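Rik1-associated factor 1 (Schizosaccharomyces pombe, PDB 4O9D) contributes to heterochromatin formation as a WD-repeat component of the Clr4 histone H3 methyltransferase complex. Local coordinates at residues A[35-41]-A[95-101]; A[43-49]-A[61-67]; A[211-217]-A[229-235]; A[257-261]-A[271-275]. All blocks are in the same frame, centred on the assembly; numbering follows the deposited sequence.

Contact 1. Residues A[35-41]-A[95-101]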
# COMPACT_ATOMS: atom_id res chain seq x y z
N CYS A 35 5.88 4.29 1.98
CA CYS A 35 4.59 4.07 2.65
C CYS A 35 4.28 5.17 3.66
O CYS A 35 5.18 5.81 4.21
CB CYS A 35 4.49 2.71 3.36
SG CYS A 35 6.02 1.86 3.65
N VAL A 36 3.00 5.37 3.89
CA VAL A 36 2.49 6.38 4.80
C VAL A 36 1.26 5.77 5.46
O VAL A 36 0.49 5.07 4.81
CB VAL A 36 2.02 7.66 4.06
CG1 VAL A 36 1.53 8.68 5.07
CG2 VAL A 36 3.14 8.24 3.16
N ALA A 37 1.07 6.04 6.74
CA ALA A 37 -0.13 5.55 7.40
C ALA A 37 -0.69 6.62 8.29
O ALA A 37 0.05 7.48 8.77
CB ALA A 37 0.19 4.30 8.22
N TYR A 38 -2.00 6.55 8.51
CA TYR A 38 -2.65 7.42 9.47
C TYR A 38 -3.33 6.53 10.50
O TYR A 38 -3.79 5.44 10.17
CB TYR A 38 -3.70 8.30 8.78
CG TYR A 38 -3.20 9.04 7.57
CD1 TYR A 38 -2.58 10.28 7.70
CD2 TYR A 38 -3.37 8.51 6.30
CE1 TYR A 38 -2.12 10.97 6.58
CE2 TYR A 38 -2.93 9.19 5.17
CZ TYR A 38 -2.30 10.43 5.31
OH TYR A 38 -1.87 11.10 4.18
N ASN A 39 -3.38 6.97 11.75
CA ASN A 39 -4.03 6.15 12.75
C ASN A 39 -5.53 6.39 12.68
O ASN A 39 -5.97 7.36 12.05
CB ASN A 39 -3.41 6.36 14.14
CG ASN A 39 -3.80 7.65 14.80
OD1 ASN A 39 -4.36 8.57 14.19
ND2 ASN A 39 -3.52 7.72 16.10
N PRO A 40 -6.33 5.48 13.25
CA PRO A 40 -7.78 5.60 13.01
C PRO A 40 -8.29 7.01 13.32
O PRO A 40 -9.04 7.57 12.52
CB PRO A 40 -8.38 4.57 13.97
CG PRO A 40 -7.27 3.55 14.20
CD PRO A 40 -5.97 4.33 14.12
N LEU A 41 -7.86 7.56 14.46
CA LEU A 41 -8.30 8.88 14.92
C LEU A 41 -7.80 9.99 14.01
O LEU A 41 -8.23 11.14 14.15
CB LEU A 41 -7.78 9.13 16.34
CG LEU A 41 -8.29 8.17 17.41
CD1 LEU A 41 -7.51 8.33 18.73
CD2 LEU A 41 -9.77 8.35 17.65
N LEU A 95 3.39 -0.66 6.69
CA LEU A 95 3.12 -0.32 8.07
C LEU A 95 1.66 0.04 8.20
O LEU A 95 1.01 0.42 7.22
CB LEU A 95 4.02 0.81 8.58
CG LEU A 95 4.47 1.89 7.60
CD1 LEU A 95 3.32 2.76 7.17
CD2 LEU A 95 5.57 2.73 8.25
N CYS A 96 1.13 -0.13 9.40
CA CYS A 96 -0.26 0.21 9.65
C CYS A 96 -0.44 0.40 11.14
O CYS A 96 0.20 -0.29 11.94
CB CYS A 96 -1.20 -0.87 9.11
SG CYS A 96 -0.77 -2.53 9.64
N PHE A 97 -1.29 1.34 11.50
CA PHE A 97 -1.58 1.60 12.91
C PHE A 97 -2.61 0.62 13.43
O PHE A 97 -3.51 0.20 12.71
CB PHE A 97 -2.11 3.02 13.06
CG PHE A 97 -1.04 4.08 13.03
CD1 PHE A 97 -0.35 4.41 14.19
CD2 PHE A 97 -0.73 4.74 11.85
CE1 PHE A 97 0.63 5.39 14.17
CE2 PHE A 97 0.27 5.73 11.84
CZ PHE A 97 0.94 6.05 13.00
N SER A 98 -2.48 0.27 14.71
CA SER A 98 -3.40 -0.63 15.37
C SER A 98 -4.80 -0.05 15.47
O SER A 98 -4.97 1.17 15.59
CB SER A 98 -2.89 -0.95 16.78
OG SER A 98 -3.91 -1.54 17.53
N LYS A 99 -5.81 -0.91 15.45
CA LYS A 99 -7.20 -0.44 15.54
C LYS A 99 -7.50 0.21 16.90
O LYS A 99 -8.40 1.04 17.03
CB LYS A 99 -8.18 -1.59 15.27
CG LYS A 99 -8.03 -2.21 13.87
CD LYS A 99 -8.01 -1.13 12.79
CE LYS A 99 -8.19 -1.72 11.38
NZ LYS A 99 -8.46 -0.65 10.36
N GLY A 100 -6.73 -0.17 17.92
CA GLY A 100 -6.86 0.43 19.25
C GLY A 100 -6.08 1.74 19.40
O GLY A 100 -6.07 2.34 20.48
N ASN A 101 -5.43 2.18 18.33
CA ASN A 101 -4.72 3.46 18.31
C ASN A 101 -3.49 3.56 19.20
O ASN A 101 -2.92 4.64 19.35
CB ASN A 101 -5.67 4.61 18.70
CG ASN A 101 -6.70 4.94 17.62
OD1 ASN A 101 -6.42 5.69 16.68
ND2 ASN A 101 -7.91 4.41 17.78
O HOH W 1 0.07 1.97 4.38
O HOH W 2 -2.74 2.48 9.40
O HOH W 3 -1.84 5.71 17.19

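Contact 2. Residues A[43-49]-A[61-67]. With EDO (1,2-ethanediol), chain C.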
# COMPACT_ATOMS: atom_id res chain seq x y z
N GLU A 43 -4.91 11.32 14.18
CA GLU A 43 -4.17 12.20 15.09
C GLU A 43 -2.67 12.07 14.88
O GLU A 43 -1.89 12.95 15.27
CB GLU A 43 -4.51 11.84 16.54
CG GLU A 43 -5.85 12.41 16.99
CD GLU A 43 -6.30 11.92 18.35
OE1 GLU A 43 -7.41 12.33 18.76
OE2 GLU A 43 -5.58 11.12 19.00
N LYS A 44 -2.25 10.96 14.27
CA LYS A 44 -0.83 10.67 14.12
C LYS A 44 -0.64 10.01 12.77
O LYS A 44 -1.59 9.46 12.22
CB LYS A 44 -0.36 9.73 15.24
CG LYS A 44 -0.49 10.32 16.63
CD LYS A 44 0.13 9.41 17.68
CE LYS A 44 0.31 10.13 19.01
NZ LYS A 44 1.66 10.75 19.10
N PHE A 45 0.59 10.08 12.25
CA PHE A 45 0.90 9.47 10.96
C PHE A 45 2.28 8.84 11.07
O PHE A 45 3.02 9.12 12.01
CB PHE A 45 0.88 10.53 9.85
CG PHE A 45 1.97 11.53 9.99
CD1 PHE A 45 3.21 11.31 9.41
CD2 PHE A 45 1.77 12.71 10.72
CE1 PHE A 45 4.25 12.25 9.54
CE2 PHE A 45 2.79 13.66 10.86
CZ PHE A 45 4.03 13.43 10.28
N ALA A 46 2.63 8.00 10.11
CA ALA A 46 3.96 7.41 10.07
C ALA A 46 4.46 7.29 8.64
O ALA A 46 3.67 7.07 7.72
CB ALA A 46 3.98 6.02 10.79
N LEU A 47 5.77 7.44 8.47
CA LEU A 47 6.41 7.44 7.16
C LEU A 47 7.48 6.37 7.12
O LEU A 47 8.36 6.36 7.97
CB LEU A 47 7.09 8.79 6.90
CG LEU A 47 6.28 10.07 7.08
CD1 LEU A 47 7.20 11.31 6.94
CD2 LEU A 47 5.13 10.15 6.08
N GLY A 48 7.43 5.50 6.11
CA GLY A 48 8.49 4.55 5.88
C GLY A 48 9.17 4.77 4.55
O GLY A 48 8.51 4.95 3.53
N SER A 49 10.50 4.71 4.54
CA SER A 49 11.25 4.91 3.31
C SER A 49 12.24 3.79 3.03
O SER A 49 12.44 2.88 3.85
CB SER A 49 11.96 6.28 3.30
OG SER A 49 12.78 6.45 4.43
N ASN A 61 14.93 5.26 8.61
CA ASN A 61 13.95 5.40 7.53
C ASN A 61 12.50 5.21 8.03
O ASN A 61 11.62 4.82 7.26
CB ASN A 61 14.27 4.32 6.49
CG ASN A 61 14.35 2.92 7.11
OD1 ASN A 61 14.50 2.78 8.33
ND2 ASN A 61 14.24 1.88 6.29
N LEU A 62 12.26 5.50 9.31
CA LEU A 62 10.97 5.19 9.94
C LEU A 62 10.53 6.28 10.94
O LEU A 62 11.12 6.43 12.01
CB LEU A 62 11.03 3.81 10.63
CG LEU A 62 9.72 3.38 11.30
CD1 LEU A 62 8.58 3.24 10.28
CD2 LEU A 62 9.89 2.09 12.13
N TRP A 63 9.50 7.04 10.58
CA TRP A 63 9.11 8.20 11.39
C TRP A 63 7.66 8.15 11.85
O TRP A 63 6.79 7.56 11.19
CB TRP A 63 9.37 9.50 10.62
CG TRP A 63 10.81 9.67 10.19
CD1 TRP A 63 11.45 9.00 9.19
CD2 TRP A 63 11.77 10.58 10.74
NE1 TRP A 63 12.76 9.43 9.10
CE2 TRP A 63 12.97 10.41 10.03
CE3 TRP A 63 11.73 11.53 11.78
CZ2 TRP A 63 14.13 11.14 10.33
CZ3 TRP A 63 12.88 12.25 12.07
CH2 TRP A 63 14.06 12.06 11.34
N ILE A 64 7.40 8.76 13.00
CA ILE A 64 6.05 8.87 13.52
C ILE A 64 5.87 10.32 13.87
O ILE A 64 6.71 10.90 14.57
CB ILE A 64 5.81 8.02 14.79
CG1 ILE A 64 5.99 6.53 14.51
CG2 ILE A 64 4.39 8.27 15.33
CD1 ILE A 64 5.50 5.64 15.66
N GLY A 65 4.78 10.90 13.37
CA GLY A 65 4.47 12.30 13.57
C GLY A 65 3.13 12.48 14.26
O GLY A 65 2.31 11.56 14.29
N ASP A 66 2.91 13.68 14.80
CA ASP A 66 1.72 14.00 15.57
C ASP A 66 1.11 15.30 15.02
O ASP A 66 1.79 16.33 14.98
CB ASP A 66 2.10 14.19 17.04
CG ASP A 66 0.89 14.47 17.93
OD1 ASP A 66 0.42 15.62 17.95
OD2 ASP A 66 0.41 13.52 18.59
N PHE A 67 -0.15 15.25 14.62
CA PHE A 67 -0.78 16.38 13.94
C PHE A 67 -1.06 17.55 14.91
O PHE A 67 -0.87 18.70 14.56
CB PHE A 67 -2.07 15.94 13.23
CG PHE A 67 -1.85 15.07 12.00
CD1 PHE A 67 -0.90 15.41 11.05
CD2 PHE A 67 -2.60 13.92 11.81
CE1 PHE A 67 -0.70 14.62 9.90
CE2 PHE A 67 -2.41 13.11 10.66
CZ PHE A 67 -1.45 13.47 9.71
C1 EDO C . 5.75 11.37 17.48
O1 EDO C . 4.70 10.91 18.34
C2 EDO C . 5.74 12.90 17.41
O2 EDO C . 5.70 13.49 18.72

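Contact 3. Residues A[211-217]-A[229-235]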
# COMPACT_ATOMS: atom_id res chain seq x y z
N ASN A 211 6.99 -14.08 -15.08
CA ASN A 211 5.77 -13.46 -14.58
C ASN A 211 4.75 -14.52 -14.11
O ASN A 211 3.67 -14.66 -14.67
CB ASN A 211 5.13 -12.53 -15.63
CG ASN A 211 5.75 -11.11 -15.66
OD1 ASN A 211 6.45 -10.69 -14.74
ND2 ASN A 211 5.46 -10.38 -16.72
N ARG A 212 5.13 -15.28 -13.08
CA ARG A 212 4.26 -16.31 -12.50
C ARG A 212 3.88 -15.96 -11.08
O ARG A 212 4.46 -15.07 -10.49
CB ARG A 212 4.98 -17.65 -12.49
CG ARG A 212 5.93 -17.80 -13.62
CD ARG A 212 5.17 -18.03 -14.88
NE ARG A 212 4.63 -19.39 -14.91
CZ ARG A 212 4.45 -20.08 -16.02
NH1 ARG A 212 4.76 -19.55 -17.20
NH2 ARG A 212 3.95 -21.31 -15.96
N GLY A 213 2.94 -16.71 -10.53
CA GLY A 213 2.37 -16.43 -9.22
C GLY A 213 0.96 -16.99 -9.21
O GLY A 213 0.59 -17.83 -10.06
N CYS A 214 0.17 -16.50 -8.27
CA CYS A 214 -1.24 -16.91 -8.17
C CYS A 214 -1.95 -16.11 -7.07
O CYS A 214 -1.32 -15.31 -6.37
CB CYS A 214 -1.33 -18.40 -7.87
SG CYS A 214 -0.54 -18.86 -6.31
N LEU A 215 -3.25 -16.35 -6.94
CA LEU A 215 -4.08 -15.69 -5.94
C LEU A 215 -4.84 -16.77 -5.16
O LEU A 215 -5.50 -17.62 -5.77
CB LEU A 215 -5.04 -14.71 -6.64
CG LEU A 215 -5.82 -13.77 -5.72
CD1 LEU A 215 -4.85 -12.73 -5.09
CD2 LEU A 215 -6.94 -13.10 -6.49
N ALA A 216 -4.68 -16.79 -3.83
CA ALA A 216 -5.29 -17.83 -2.99
C ALA A 216 -6.12 -17.26 -1.83
O ALA A 216 -5.98 -16.08 -1.47
CB ALA A 216 -4.23 -18.76 -2.43
N LEU A 217 -6.97 -18.10 -1.25
CA LEU A 217 -7.79 -17.68 -0.13
C LEU A 217 -7.55 -18.58 1.07
O LEU A 217 -7.40 -19.80 0.92
CB LEU A 217 -9.26 -17.77 -0.52
CG LEU A 217 -10.26 -17.05 0.41
CD1 LEU A 217 -10.12 -15.50 0.34
CD2 LEU A 217 -11.70 -17.52 0.09
N PHE A 229 -7.93 -19.03 -6.44
CA PHE A 229 -8.86 -18.35 -7.33
C PHE A 229 -8.58 -18.80 -8.76
O PHE A 229 -7.44 -19.10 -9.11
CB PHE A 229 -8.71 -16.83 -7.21
CG PHE A 229 -9.27 -16.27 -5.93
CD1 PHE A 229 -10.61 -15.93 -5.84
CD2 PHE A 229 -8.47 -16.09 -4.82
CE1 PHE A 229 -11.14 -15.41 -4.66
CE2 PHE A 229 -8.98 -15.56 -3.66
CZ PHE A 229 -10.33 -15.21 -3.58
N ASN A 230 -9.61 -18.85 -9.59
CA ASN A 230 -9.47 -19.43 -10.93
C ASN A 230 -8.84 -18.43 -11.91
O ASN A 230 -9.55 -17.78 -12.65
CB ASN A 230 -10.83 -19.93 -11.44
CG ASN A 230 -10.72 -20.70 -12.76
OD1 ASN A 230 -9.70 -21.30 -13.08
ND2 ASN A 230 -11.79 -20.66 -13.54
N THR A 231 -7.51 -18.32 -11.90
CA THR A 231 -6.76 -17.59 -12.92
C THR A 231 -5.59 -18.44 -13.32
O THR A 231 -5.25 -19.38 -12.62
CB THR A 231 -6.15 -16.26 -12.40
OG1 THR A 231 -5.00 -16.54 -11.58
CG2 THR A 231 -7.17 -15.47 -11.59
N ALA A 232 -4.94 -18.10 -14.43
CA ALA A 232 -3.65 -18.70 -14.76
C ALA A 232 -2.63 -18.35 -13.68
O ALA A 232 -2.87 -17.44 -12.86
CB ALA A 232 -3.18 -18.17 -16.12
N ASP A 233 -1.46 -19.02 -13.71
CA ASP A 233 -0.35 -18.62 -12.84
C ASP A 233 0.31 -17.38 -13.44
O ASP A 233 0.86 -17.43 -14.55
CB ASP A 233 0.68 -19.75 -12.65
CG ASP A 233 0.32 -20.68 -11.48
OD1 ASP A 233 -0.89 -20.83 -11.19
OD2 ASP A 233 1.25 -21.24 -10.85
N GLU A 234 0.19 -16.27 -12.71
CA GLU A 234 0.55 -14.93 -13.17
C GLU A 234 1.03 -14.18 -11.92
O GLU A 234 0.62 -14.52 -10.80
CB GLU A 234 -0.66 -14.20 -13.78
CG GLU A 234 -1.32 -14.94 -14.97
CD GLU A 234 -2.70 -14.40 -15.37
OE1 GLU A 234 -3.29 -13.56 -14.65
OE2 GLU A 234 -3.19 -14.85 -16.41
N ALA A 235 1.88 -13.18 -12.11
CA ALA A 235 2.46 -12.43 -10.99
C ALA A 235 1.50 -11.32 -10.58
O ALA A 235 1.34 -10.32 -11.29
CB ALA A 235 3.80 -11.83 -11.39
O HOH W 4 2.26 -15.96 -16.46
O HOH W 5 -4.78 -17.93 -8.94

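Contact 4. Residues A[257-261]-A[271-275]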
# COMPACT_ATOMS: atom_id res chain seq x y z
N ASN A 257 0.67 -9.14 -21.81
CA ASN A 257 0.05 -7.97 -21.27
C ASN A 257 -0.40 -8.15 -19.83
O ASN A 257 -0.28 -9.16 -19.28
CB ASN A 257 -1.12 -7.61 -22.16
CG ASN A 257 -2.21 -8.66 -22.14
OD1 ASN A 257 -2.01 -9.76 -22.62
ND2 ASN A 257 -3.36 -8.32 -21.60
N GLY A 258 -0.92 -7.12 -19.24
CA GLY A 258 -1.44 -7.18 -17.90
C GLY A 258 -2.90 -7.54 -17.86
O GLY A 258 -3.59 -7.37 -18.79
N ARG A 259 -3.34 -8.02 -16.72
CA ARG A 259 -4.75 -8.33 -16.50
C ARG A 259 -5.28 -7.79 -15.17
O ARG A 259 -4.53 -7.68 -14.19
CB ARG A 259 -4.96 -9.86 -16.61
CG ARG A 259 -5.07 -10.31 -18.09
CD ARG A 259 -5.12 -11.81 -18.26
NE ARG A 259 -6.37 -12.41 -17.81
CZ ARG A 259 -7.46 -12.49 -18.54
NH1 ARG A 259 -7.48 -11.95 -19.76
NH2 ARG A 259 -8.55 -13.08 -18.07
N VAL A 260 -6.57 -7.48 -15.13
CA VAL A 260 -7.24 -7.11 -13.89
C VAL A 260 -8.47 -7.98 -13.70
O VAL A 260 -9.32 -8.14 -14.63
CB VAL A 260 -7.71 -5.63 -13.87
CG1 VAL A 260 -8.25 -5.30 -12.48
CG2 VAL A 260 -6.58 -4.69 -14.26
N TYR A 261 -8.59 -8.53 -12.50
CA TYR A 261 -9.74 -9.34 -12.14
C TYR A 261 -10.63 -8.64 -11.14
O TYR A 261 -10.13 -7.93 -10.26
CB TYR A 261 -9.28 -10.67 -11.53
CG TYR A 261 -8.37 -11.42 -12.45
CD1 TYR A 261 -8.89 -12.29 -13.40
CD2 TYR A 261 -7.00 -11.27 -12.38
CE1 TYR A 261 -8.06 -12.99 -14.26
CE2 TYR A 261 -6.15 -11.95 -13.23
CZ TYR A 261 -6.69 -12.82 -14.17
OH TYR A 261 -5.88 -13.50 -15.04
N CYS A 271 -15.39 -12.76 -11.19
CA CYS A 271 -16.63 -12.41 -11.85
C CYS A 271 -16.39 -11.72 -13.20
O CYS A 271 -17.04 -12.03 -14.19
CB CYS A 271 -17.47 -11.52 -10.94
SG CYS A 271 -18.38 -12.47 -9.70
N LEU A 272 -15.46 -10.78 -13.22
CA LEU A 272 -15.15 -10.04 -14.44
C LEU A 272 -13.64 -10.00 -14.60
O LEU A 272 -12.88 -10.06 -13.62
CB LEU A 272 -15.64 -8.60 -14.34
CG LEU A 272 -17.08 -8.31 -13.88
CD1 LEU A 272 -17.19 -6.86 -13.42
CD2 LEU A 272 -18.09 -8.61 -14.99
N ASN A 273 -13.19 -9.91 -15.84
CA ASN A 273 -11.78 -9.70 -16.09
C ASN A 273 -11.58 -8.69 -17.21
O ASN A 273 -12.43 -8.54 -18.09
CB ASN A 273 -11.12 -11.00 -16.45
CG ASN A 273 -11.65 -11.54 -17.75
OD1 ASN A 273 -11.26 -11.07 -18.83
ND2 ASN A 273 -12.56 -12.49 -17.66
N PHE A 274 -10.44 -8.01 -17.18
CA PHE A 274 -10.11 -6.99 -18.18
C PHE A 274 -8.68 -7.27 -18.60
O PHE A 274 -7.86 -7.79 -17.81
CB PHE A 274 -10.18 -5.60 -17.55
CG PHE A 274 -11.45 -5.34 -16.81
CD1 PHE A 274 -11.61 -5.80 -15.51
CD2 PHE A 274 -12.49 -4.64 -17.41
CE1 PHE A 274 -12.79 -5.58 -14.82
CE2 PHE A 274 -13.67 -4.41 -16.74
CZ PHE A 274 -13.83 -4.87 -15.44
N THR A 275 -8.36 -6.93 -19.84
CA THR A 275 -7.02 -7.06 -20.32
C THR A 275 -6.52 -5.69 -20.77
O THR A 275 -7.29 -4.85 -21.26
CB THR A 275 -6.94 -8.06 -21.46
OG1 THR A 275 -7.67 -7.55 -22.58
CG2 THR A 275 -7.56 -9.36 -21.04
O HOH W 6 -10.02 -12.21 -21.24

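Contact 1. Residues A[35-41]-A[95-101]
Phe97 packs its ring under Asn39, whose CB sits over one face, 3.8 Å from the ring centroid in a CH-pi contact. Towards the rim of the same ring, Ala37 O lies near its plane, 3.5 Å from Phe97 CE2, so the flat aromatic offers a face to Asn39 CB and an edge to the Ala37 carbonyl. Ala37 itself is small enough to let Leu95 CD1 approach its CB to 3.6 Å. Beyond the strands, Asn101 OD1 accepts a hydrogen bond from the backbone N of Leu41 at 3.2 Å, on a lone pair in the carbonyl plane, and the same oxygen rests against the Pro40 ring. The type I turn Ser98 to Asn101 presents this side chain, and with CG anti to the carbonyl carbon (chi1 -72°) its amide is turned toward Leu41 N and Pro40.

Behind this first shell, Asn39 OD1 is taken by the backbone N atoms of Glu43 and Lys44, while ND2 reaches Asn101 O through a water. The strands 35-38 and 95-97 run nearly parallel (6°) as the innermost strands of successive propeller blades, 6.3 Å apart at their axes. At that spacing water fills in for direct pairing: one molecule accepts from Phe97 N at 2.8 Å and donates to Tyr38 O. Between these two segments the join is therefore made of apolar contacts and water bridges, with one direct hydrogen bond, at the turn.

Contact 2. Residues A[43-49]-A[61-67]
Strands 44-49 and 62-66 pair antiparallel, their axes 4.6 Å apart, with Phe45 and Gly65 bonded in both directions (Gly65 N to Phe45 O, 2.8 Å) and Leu47 and Trp63 likewise. Gly65 is required by the Phe45 ring, which lies across the neighbouring strand with Gly65 CA over its face, 3.7 Å from the centroid; any CB at that position would run into the ring. Phe45 reaches there because its CG stands between the backbone N and the carbonyl carbon (chi1 67°). Beside it comes Phe67, the two rings inclined by 30° and so far displaced that little of one lies over the other, centroids 5.0 Å apart. Cutting Phe67 back to an alanine is likely to uncover the side of the Phe45 ring and deprive Lys393 of its cation-pi partner. On the other face of the sheet, Lys44 NZ forms a salt bridge to Asp66 OD2 (3.1 Å), approaching on its anti lone pair; the lysine also makes a weak bond to an ethanediol, probably from the crystallisation liquor. Asp66 OD1 turns to Ser69 N. At the far end Asn61 ND2 donates to Ser49 O (3.2 Å) and to Ser90 O, while OD1 bonds Ser77. The pair forms the middle of a propeller blade: strand 33-38 flanks 44-49 on the inside, strand 71-74 flanks 62-66 on the outside, and Trp63 meets Phe26 edge-to-face.

Contact 3. Residues A[211-217]-A[229-235]
Within the beta-propeller, this contact belongs to the passage from the outermost strand of one blade, 224-228, to the innermost strand of the next, 235-241, where the linking loop folds back along residues 211-217. Phe229 follows strand 224-228: its N donates to Leu215 O at 2.9 Å, while its ring is wedged against Leu215 and Leu217. Leu215 CG meets Phe229 CD2 at 3.6 Å, and Leu217 CB comes to 3.8 Å from Phe229 CE2. Both leucines hold CG anti to the backbone N (chi1 -171° for Leu215, -166° for Leu217), which brings their branches to the ring. With a serine in place of Phe229, the two leucines would probably face a gap, and Leu263 in the next blade would lose a contact.

Further along, Gly213 suits its place because a CB there would clash with Glu234 O. Its own carbonyl takes a weak bond from Glu234 N. Asp233 lies beside that carbonyl, its carboxylate engaged by Lys228, Lys179 and Tyr181. One water links the loop to the strand, accepting from Leu215 N and donating to Phe229 O and, at 3.0 Å, to Thr231 OG1, a hydroxyl that itself donates to Ala232 O at 2.6 Å.

Contact 4. Residues A[257-261]-A[271-275]
Arg259 lies alongside Asn273, both side chains pointing the same way out of the sheet, with the guanidinium and amide planes 34° apart. A water joins them, accepting from Arg259 NH1 at 3.0 Å and donating to Asn273 OD1 at 2.9 Å. The bend of the arginine chain at chi3 (71°) lets NE face Tyr261 OH, to which it donates at 3.0 Å with the oxygen in the guanidinium plane, while the terminal nitrogens lean toward Asn273. That hydroxyl also bonds Glu234, so the phenol links the arginine to an acid, whose carboxylate probably stabilises it electrostatically. Arginine suits the site because its several N-H groups can meet a water and a phenol together. Tyr261 CD1 touches Asn273 CB at 4.0 Å.

The opposite face is apolar. Val260 and Phe274 form the hydrogen-bonded pair, Val260 N to Phe274 O at 3.0 Å and Phe274 N to Val260 O at 2.8 Å. Val260 CB is 4.2 Å from Phe274 CD1, and the edge of the ring comes against Val260 O. Apolar residues suit these two positions because they face the neighbouring blade.

The two strands form the outer hairpin of a four-stranded propeller blade, with a classic bulge at Cys271 and Leu272 opposite Tyr262. Strand 247-253 lies on the inner side of 258-264, while Val260 and Phe274 pack on Val293 of the next blade, where Phe274 also meets Trp305.

The four contacts form two groups on opposite sides of the propeller. Contacts 1 and 2 have centres 10 Å apart and share a sheet: strands 33-38 and 44-49 are neighbours in it, and contact 2 is nested in the chain loop that contact 1 closes. Contact 1 joins this blade to the next, whereas contact 2 lies within it. Contacts 3 and 4 follow in series, with centres 12 Å apart, and touch where Glu234 of the interblade loop meets Tyr261 in the following blade. Between the groups, centres are 29 to 35 Å apart, without touching. Pairing within blades and joins between them together build the closed ring of this WD-repeat domain.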